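Alcohol dehydrogenase superfamily protein (Novosphingobium aromaticivorans, PDB 3GAZ) probably acts as an NADP-dependent oxidoreductase of the alcohol dehydrogenase superfamily, with a GroES-like domain joined to a Rossmann-type nucleotide-binding domain. Local coordinates at residues L155-G160 against D218-T223; R177-A182 against T196-S201; F135-E140 against G161-V166. All coordinates share one frame; numbering follows the deposited sequence.

Contact 1: L155-G160 against D218-T223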
# COMPACT_ATOMS: atom_id res chain seq x y z
N LEU A 155 -9.47 21.33 26.26
CA LEU A 155 -8.06 21.35 26.65
C LEU A 155 -7.25 20.63 25.57
O LEU A 155 -7.47 19.44 25.31
CB LEU A 155 -7.87 20.63 27.98
CG LEU A 155 -6.41 20.43 28.40
CD1 LEU A 155 -5.76 21.78 28.66
CD2 LEU A 155 -6.34 19.54 29.63
N ILE A 156 -6.33 21.35 24.95
CA ILE A 156 -5.47 20.76 23.93
C ILE A 156 -4.11 20.50 24.55
O ILE A 156 -3.44 21.44 24.99
CB ILE A 156 -5.27 21.70 22.71
CG1 ILE A 156 -6.62 22.05 22.08
CG2 ILE A 156 -4.34 21.04 21.69
CD1 ILE A 156 -7.37 20.85 21.53
N GLN A 157 -3.70 19.24 24.59
CA GLN A 157 -2.40 18.85 25.15
C GLN A 157 -1.35 18.95 24.04
O GLN A 157 -1.38 18.18 23.08
CB GLN A 157 -2.46 17.42 25.68
CG GLN A 157 -3.54 17.20 26.73
CD GLN A 157 -3.09 17.60 28.13
OE1 GLN A 157 -2.46 18.64 28.32
NE2 GLN A 157 -3.43 16.78 29.12
N GLY A 158 -0.41 19.88 24.19
CA GLY A 158 0.63 20.07 23.19
C GLY A 158 0.18 21.09 22.16
O GLY A 158 0.27 20.85 20.95
N GLY A 159 -0.30 22.23 22.65
CA GLY A 159 -0.80 23.29 21.78
C GLY A 159 0.15 23.90 20.77
O GLY A 159 -0.30 24.51 19.81
N GLY A 160 1.45 23.77 20.99
CA GLY A 160 2.41 24.33 20.06
C GLY A 160 2.77 23.35 18.94
O GLY A 160 3.35 23.75 17.93
N ASP A 218 -14.71 19.71 29.39
CA ASP A 218 -15.68 18.90 28.64
C ASP A 218 -14.99 18.00 27.62
O ASP A 218 -15.37 16.85 27.41
CB ASP A 218 -16.67 19.79 27.88
CG ASP A 218 -17.52 20.66 28.79
OD1 ASP A 218 -18.06 20.14 29.79
OD2 ASP A 218 -17.65 21.86 28.49
N LEU A 219 -13.95 18.55 26.98
CA LEU A 219 -13.22 17.81 25.95
C LEU A 219 -11.71 17.97 26.08
O LEU A 219 -11.20 19.08 26.23
CB LEU A 219 -13.67 18.31 24.57
CG LEU A 219 -13.04 17.72 23.30
CD1 LEU A 219 -13.25 16.20 23.26
CD2 LEU A 219 -13.70 18.38 22.09
N VAL A 220 -10.98 16.85 26.04
CA VAL A 220 -9.52 16.88 26.12
C VAL A 220 -8.91 16.20 24.90
O VAL A 220 -9.22 15.05 24.61
CB VAL A 220 -8.99 16.16 27.37
CG1 VAL A 220 -7.46 16.22 27.39
CG2 VAL A 220 -9.56 16.80 28.65
N TYR A 221 -8.06 16.92 24.17
CA TYR A 221 -7.42 16.33 23.00
C TYR A 221 -5.94 16.09 23.26
O TYR A 221 -5.15 17.03 23.36
CB TYR A 221 -7.57 17.23 21.77
CG TYR A 221 -7.33 16.49 20.46
CD1 TYR A 221 -6.25 15.63 20.31
CD2 TYR A 221 -8.19 16.65 19.38
CE1 TYR A 221 -6.03 14.93 19.12
CE2 TYR A 221 -7.98 15.96 18.17
CZ TYR A 221 -6.90 15.11 18.05
OH TYR A 221 -6.68 14.42 16.88
N ASP A 222 -5.57 14.81 23.37
CA ASP A 222 -4.19 14.42 23.59
C ASP A 222 -3.48 14.30 22.25
O ASP A 222 -3.84 13.45 21.43
CB ASP A 222 -4.14 13.08 24.32
CG ASP A 222 -2.76 12.46 24.29
OD1 ASP A 222 -1.77 13.18 24.51
OD2 ASP A 222 -2.66 11.23 24.04
N THR A 223 -2.47 15.13 22.01
CA THR A 223 -1.73 15.06 20.76
C THR A 223 -0.33 14.52 21.02
O THR A 223 0.48 14.43 20.10
CB THR A 223 -1.55 16.44 20.10
OG1 THR A 223 -0.54 17.18 20.79
CG2 THR A 223 -2.85 17.22 20.11
O HOH W 1 0.70 18.61 18.65

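Contact 2: R177-A182 against T196-S201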
# COMPACT_ATOMS: atom_id res chain seq x y z
N ARG A 177 -14.33 27.26 24.60
CA ARG A 177 -13.42 28.01 25.44
C ARG A 177 -12.19 27.12 25.48
O ARG A 177 -12.20 26.07 26.13
CB ARG A 177 -14.00 28.22 26.84
CG ARG A 177 -15.16 29.19 26.87
CD ARG A 177 -15.34 29.78 28.26
NE ARG A 177 -14.06 30.15 28.86
CZ ARG A 177 -13.15 30.94 28.29
NH1 ARG A 177 -13.37 31.44 27.08
NH2 ARG A 177 -12.02 31.21 28.92
N VAL A 178 -11.15 27.53 24.78
CA VAL A 178 -9.93 26.74 24.65
C VAL A 178 -8.77 27.04 25.59
O VAL A 178 -8.42 28.19 25.83
CB VAL A 178 -9.42 26.80 23.20
CG1 VAL A 178 -8.23 25.86 23.01
CG2 VAL A 178 -10.55 26.43 22.24
N PHE A 179 -8.17 25.96 26.09
CA PHE A 179 -7.02 25.99 26.99
C PHE A 179 -6.01 25.03 26.38
O PHE A 179 -6.39 24.02 25.77
CB PHE A 179 -7.42 25.48 28.37
CG PHE A 179 -8.52 26.27 29.02
CD1 PHE A 179 -8.22 27.27 29.95
CD2 PHE A 179 -9.85 26.05 28.67
CE1 PHE A 179 -9.24 28.03 30.53
CE2 PHE A 179 -10.88 26.81 29.25
CZ PHE A 179 -10.56 27.80 30.18
N ALA A 180 -4.72 25.31 26.53
CA ALA A 180 -3.71 24.42 25.97
C ALA A 180 -2.42 24.37 26.78
O ALA A 180 -1.92 25.40 27.22
CB ALA A 180 -3.40 24.83 24.52
N THR A 181 -1.90 23.16 26.98
CA THR A 181 -0.66 22.99 27.71
C THR A 181 0.46 23.03 26.67
O THR A 181 0.31 22.51 25.56
CB THR A 181 -0.60 21.64 28.46
OG1 THR A 181 -0.73 20.55 27.52
CG2 THR A 181 -1.70 21.56 29.50
N ALA A 182 1.57 23.66 27.03
CA ALA A 182 2.70 23.76 26.12
C ALA A 182 3.97 24.07 26.89
O ALA A 182 3.93 24.44 28.06
CB ALA A 182 2.44 24.85 25.10
N THR A 196 -6.05 29.91 26.36
CA THR A 196 -5.44 30.15 27.66
C THR A 196 -4.28 29.19 27.83
O THR A 196 -4.46 27.98 27.92
CB THR A 196 -6.44 29.92 28.82
OG1 THR A 196 -7.51 30.87 28.72
CG2 THR A 196 -5.74 30.08 30.17
N PRO A 197 -3.05 29.73 27.86
CA PRO A 197 -1.85 28.90 28.02
C PRO A 197 -1.69 28.27 29.39
O PRO A 197 -2.01 28.87 30.42
CB PRO A 197 -0.72 29.87 27.70
CG PRO A 197 -1.26 31.17 28.23
CD PRO A 197 -2.69 31.15 27.72
N ILE A 198 -1.17 27.04 29.40
CA ILE A 198 -0.94 26.30 30.62
C ILE A 198 0.42 25.63 30.51
O ILE A 198 0.65 24.82 29.61
CB ILE A 198 -2.02 25.22 30.83
CG1 ILE A 198 -3.38 25.89 31.05
CG2 ILE A 198 -1.64 24.32 32.01
CD1 ILE A 198 -4.56 24.92 31.03
N ASP A 199 1.33 25.97 31.42
CA ASP A 199 2.67 25.39 31.41
C ASP A 199 2.51 23.87 31.51
O ASP A 199 1.91 23.36 32.46
CB ASP A 199 3.48 25.93 32.59
CG ASP A 199 4.96 25.72 32.42
OD1 ASP A 199 5.41 24.55 32.41
OD2 ASP A 199 5.69 26.72 32.29
N ALA A 200 3.03 23.16 30.52
CA ALA A 200 2.94 21.70 30.45
C ALA A 200 3.52 20.94 31.65
O ALA A 200 3.34 19.73 31.76
CB ALA A 200 3.59 21.20 29.16
N SER A 201 4.21 21.65 32.53
CA SER A 201 4.80 21.01 33.71
C SER A 201 3.81 20.94 34.87
O SER A 201 4.03 20.21 35.84
CB SER A 201 6.05 21.78 34.15
OG SER A 201 5.71 23.09 34.58
O HOH W 2 -9.68 30.16 27.30

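Contact 3: F135-E140 against G161-V166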
# COMPACT_ATOMS: atom_id res chain seq x y z
N PHE A 135 -4.43 19.02 10.18
CA PHE A 135 -5.78 19.58 10.23
C PHE A 135 -6.80 18.45 10.29
O PHE A 135 -7.72 18.45 11.11
CB PHE A 135 -6.09 20.45 9.01
CG PHE A 135 -7.45 21.09 9.06
CD1 PHE A 135 -7.63 22.33 9.68
CD2 PHE A 135 -8.57 20.42 8.56
CE1 PHE A 135 -8.91 22.89 9.81
CE2 PHE A 135 -9.86 20.97 8.69
CZ PHE A 135 -10.03 22.21 9.32
N ILE A 136 -6.64 17.49 9.38
CA ILE A 136 -7.54 16.35 9.31
C ILE A 136 -7.49 15.57 10.63
O ILE A 136 -8.52 15.12 11.13
CB ILE A 136 -7.14 15.42 8.14
CG1 ILE A 136 -7.49 16.10 6.82
CG2 ILE A 136 -7.85 14.08 8.26
CD1 ILE A 136 -7.00 15.35 5.59
N THR A 137 -6.30 15.43 11.20
CA THR A 137 -6.16 14.71 12.46
C THR A 137 -6.92 15.45 13.55
O THR A 137 -7.70 14.85 14.30
CB THR A 137 -4.67 14.57 12.84
OG1 THR A 137 -3.98 13.80 11.84
CG2 THR A 137 -4.52 13.89 14.19
N ALA A 138 -6.71 16.76 13.63
CA ALA A 138 -7.39 17.59 14.63
C ALA A 138 -8.90 17.56 14.45
O ALA A 138 -9.66 17.49 15.42
CB ALA A 138 -6.89 19.02 14.52
N TRP A 139 -9.34 17.61 13.20
CA TRP A 139 -10.77 17.61 12.88
C TRP A 139 -11.47 16.29 13.20
O TRP A 139 -12.59 16.29 13.74
CB TRP A 139 -10.97 17.94 11.40
CG TRP A 139 -12.40 18.11 11.00
CD1 TRP A 139 -13.29 17.12 10.68
CD2 TRP A 139 -13.12 19.34 10.90
NE1 TRP A 139 -14.52 17.66 10.39
CE2 TRP A 139 -14.44 19.02 10.51
CE3 TRP A 139 -12.77 20.69 11.10
CZ2 TRP A 139 -15.42 20.01 10.32
CZ3 TRP A 139 -13.75 21.67 10.91
CH2 TRP A 139 -15.06 21.32 10.52
N GLU A 140 -10.83 15.17 12.89
CA GLU A 140 -11.46 13.89 13.16
C GLU A 140 -11.70 13.71 14.65
O GLU A 140 -12.69 13.10 15.06
CB GLU A 140 -10.61 12.73 12.64
CG GLU A 140 -10.35 12.80 11.14
CD GLU A 140 -9.98 11.45 10.55
OE1 GLU A 140 -9.21 10.70 11.19
OE2 GLU A 140 -10.46 11.16 9.43
N GLY A 161 2.41 22.08 19.12
CA GLY A 161 2.73 21.05 18.13
C GLY A 161 1.90 21.04 16.86
O GLY A 161 0.99 21.86 16.67
N GLY A 162 2.21 20.08 15.98
CA GLY A 162 1.51 19.96 14.71
C GLY A 162 -0.00 19.90 14.79
O GLY A 162 -0.70 20.77 14.26
N VAL A 163 -0.52 18.85 15.42
CA VAL A 163 -1.97 18.69 15.57
C VAL A 163 -2.51 19.72 16.56
O VAL A 163 -3.58 20.29 16.38
CB VAL A 163 -2.31 17.28 16.10
CG1 VAL A 163 -3.83 17.10 16.19
CG2 VAL A 163 -1.71 16.23 15.18
N GLY A 164 -1.74 19.95 17.62
CA GLY A 164 -2.15 20.88 18.65
C GLY A 164 -2.53 22.29 18.22
O GLY A 164 -3.62 22.77 18.55
N HIS A 165 -1.65 22.96 17.49
CA HIS A 165 -1.94 24.33 17.08
C HIS A 165 -3.16 24.46 16.17
O HIS A 165 -3.86 25.46 16.21
CB HIS A 165 -0.70 25.01 16.46
CG HIS A 165 -0.46 24.67 15.02
ND1 HIS A 165 0.04 23.45 14.62
CD2 HIS A 165 -0.59 25.41 13.90
CE1 HIS A 165 0.21 23.46 13.30
NE2 HIS A 165 -0.16 24.64 12.84
N VAL A 166 -3.41 23.44 15.35
CA VAL A 166 -4.57 23.50 14.48
C VAL A 166 -5.83 23.11 15.26
O VAL A 166 -6.92 23.62 14.98
CB VAL A 166 -4.40 22.61 13.22
CG1 VAL A 166 -3.33 23.20 12.31
CG2 VAL A 166 -4.02 21.19 13.62

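Contact 1: L155-G160 against D218-T223
Leu155, Ile156 and Gln157 run parallel to Val220, Tyr221 and Asp222, and Tyr221 bonds to the facing strand through both its N and its O. Tyr221 N donates to Leu155 O at 2.8 Å, and Tyr221 O takes Gln157 N at 2.9 Å. One step earlier, Leu155 N donates to Leu219 O.

Gln157 is the side chain to follow. Gln157 CB sits 3.6 Å from Tyr221 O and also passes Asp222 CA. Gln157 CG lies beside the backbone N (chi1 -57°) and comes 4.1 Å from Val220 CG1. A second bend, chi2 -83°, then turns the chain away from the Val220 strand. At the tip OE1 is hydrogen-bonded to Thr181 OG1, while NE2 makes weak bonds to Ser232 OG and Tyr207 OH. On the sheet face carrying Ile156 and Tyr221, Ile156 CD1 packs on Tyr221 CB at 3.6 Å, and the phenol runs on to Thr137 O through its OH.

Beyond the strands, Thr223 OG1 donates to Gln157 O at 2.6 Å, in the carbonyl plane. Water 1 donates to both Gly158 O and Thr223 OG1. At Gly158, phi 91°, a CB would be pressed against the carbonyl O of Gln157 and would also clash with Thr223 OG1.

This is the joint between the first and fourth strands of a Rossmann-type sheet. Strand 177-182 borders strand 153-157 on its other edge, and strand 240-244 does the same for strand 217-222. Gln157, Val220 and Asp222 pack against helix 227-235, whereas Ile156 meets Ala167 and Ile168 of helix 162-173.

Contact 2: R177-A182 against T196-S201
Phe179 and Thr196 meet through their first torsions: Phe179 CG lies beside its backbone N (chi1 -59°), and in Thr196 OG1 stands anti to the carbonyl carbon (chi1 -64°) with CG2 anti to N. The two side chains then run side by side, with Phe179 CD1 only 3.4 Å from Thr196 CB. Water 2 sits over the centre of one ring face, 3.8 Å above its plane, donating to Val178 O and hydrogen-bonded to Thr196 OG1. Further along the same sheet face, Ile198 CD1 reaches Phe179 CB at 3.9 Å. In Thr181 OG1 lies between N and the carbonyl carbon (chi1 59°) and CG2 is anti to the carbonyl carbon; Thr181 CG2 is 3.7 Å from Ile198 CG2. Helix 204-212 lies on this face, with His211 meeting the Phe179 ring.

The two strands are the ends of a beta-alpha-beta crossover through helix 184-193, and in the Rossmann-type sheet they supply its second strand and its outermost third. Five backbone bonds join them in alternation, from Thr196 N to Val178 O through to Ala200 N to Ala182 O. Ala200 N, 2.9 Å from Ala182 O, stands above the carbonyl plane, as the chain leaves the sheet; Ala200 CB comes 3.4 Å from Ala182 O. Just here an Asx turn forms: Asp199 OD1 receives Ser201 N on its anti lone pair and Ser201 OG, at 2.6 Å, from above the carboxylate plane.

Contact 3: F135-E140 against G161-V166
Val163 and Thr137 meet with their side chains crossing at about a right angle, and Thr137 CG2 nestles against both branches of the valine. Thr137 CG2 lies 3.8 Å from Val163 CG2 and equally close to Val163 CG1. The threonine torsion, chi1 -63°, puts OG1 beside the backbone N and anti to the carbonyl carbon, where it bonds to Leu133 O and Thr268 OG1; CG2 is then anti to N, and the methyl is what faces helix 162-173.

Ala138, pointing toward the same helix, touches two of its valines. Ala138 CB is 4.0 Å from Val163 CG1 and 3.7 Å from Val166 CG2. Val163 CG1 also approaches the backbone at Ala138 N. In Val166, CG2 stands between the backbone N and the carbonyl carbon, and from there Val166 CG2 also comes 4.1 Å from Phe135 N. Trimming Val163 to an alanine would probably open a gap beside Thr137 CG2, leaving that methyl without its mate across the contact, and leave Ala138 CB with only Val166 CG2 of the facing segment.

The other branch of Val166 does a different job: CG1 sits 3.5 Å above the His165 ring, offset toward its rim. That ring is held in turn by His165 ND1 donating to Gly161 O at 2.8 Å. Gly161 O also takes His165 N, the two donors reaching it from opposite faces of its plane.

Gly161 and Gly164 fit the glycine-rich GxGxxG pattern of a dinucleotide-binding turn, consistent with a Rossmann-type domain. The helix axes cross at -64°, 8.3 Å apart. Tyr221 and Thr223, at the end of strand 217-222, touch Val163, while on helix 132-145 Phe135 turns away to Ala288 of helix 278-293.

Overall arrangement
Contacts 1 and 2 belong to one parallel sheet and share the border between strands 153-157 and 177-182, where Ile156 N bonds to Phe179 O. Contact 1 is the inner joint, with nearly all its residues buried; contact 2 lies at the sheet's outer strand, its centre about 20 Å from the chain centre, and has several partly exposed residues. Contact 3 is the most central, about 5 Å from that centre, and rests mainly on apolar contacts of methyl groups between two helices, whereas the other two are built on backbone hydrogen-bond ladders. Contact 3 meets contact 1 through both its helices, Tyr221 OH bonding to Thr137 O of helix 132-145, but does not touch contact 2.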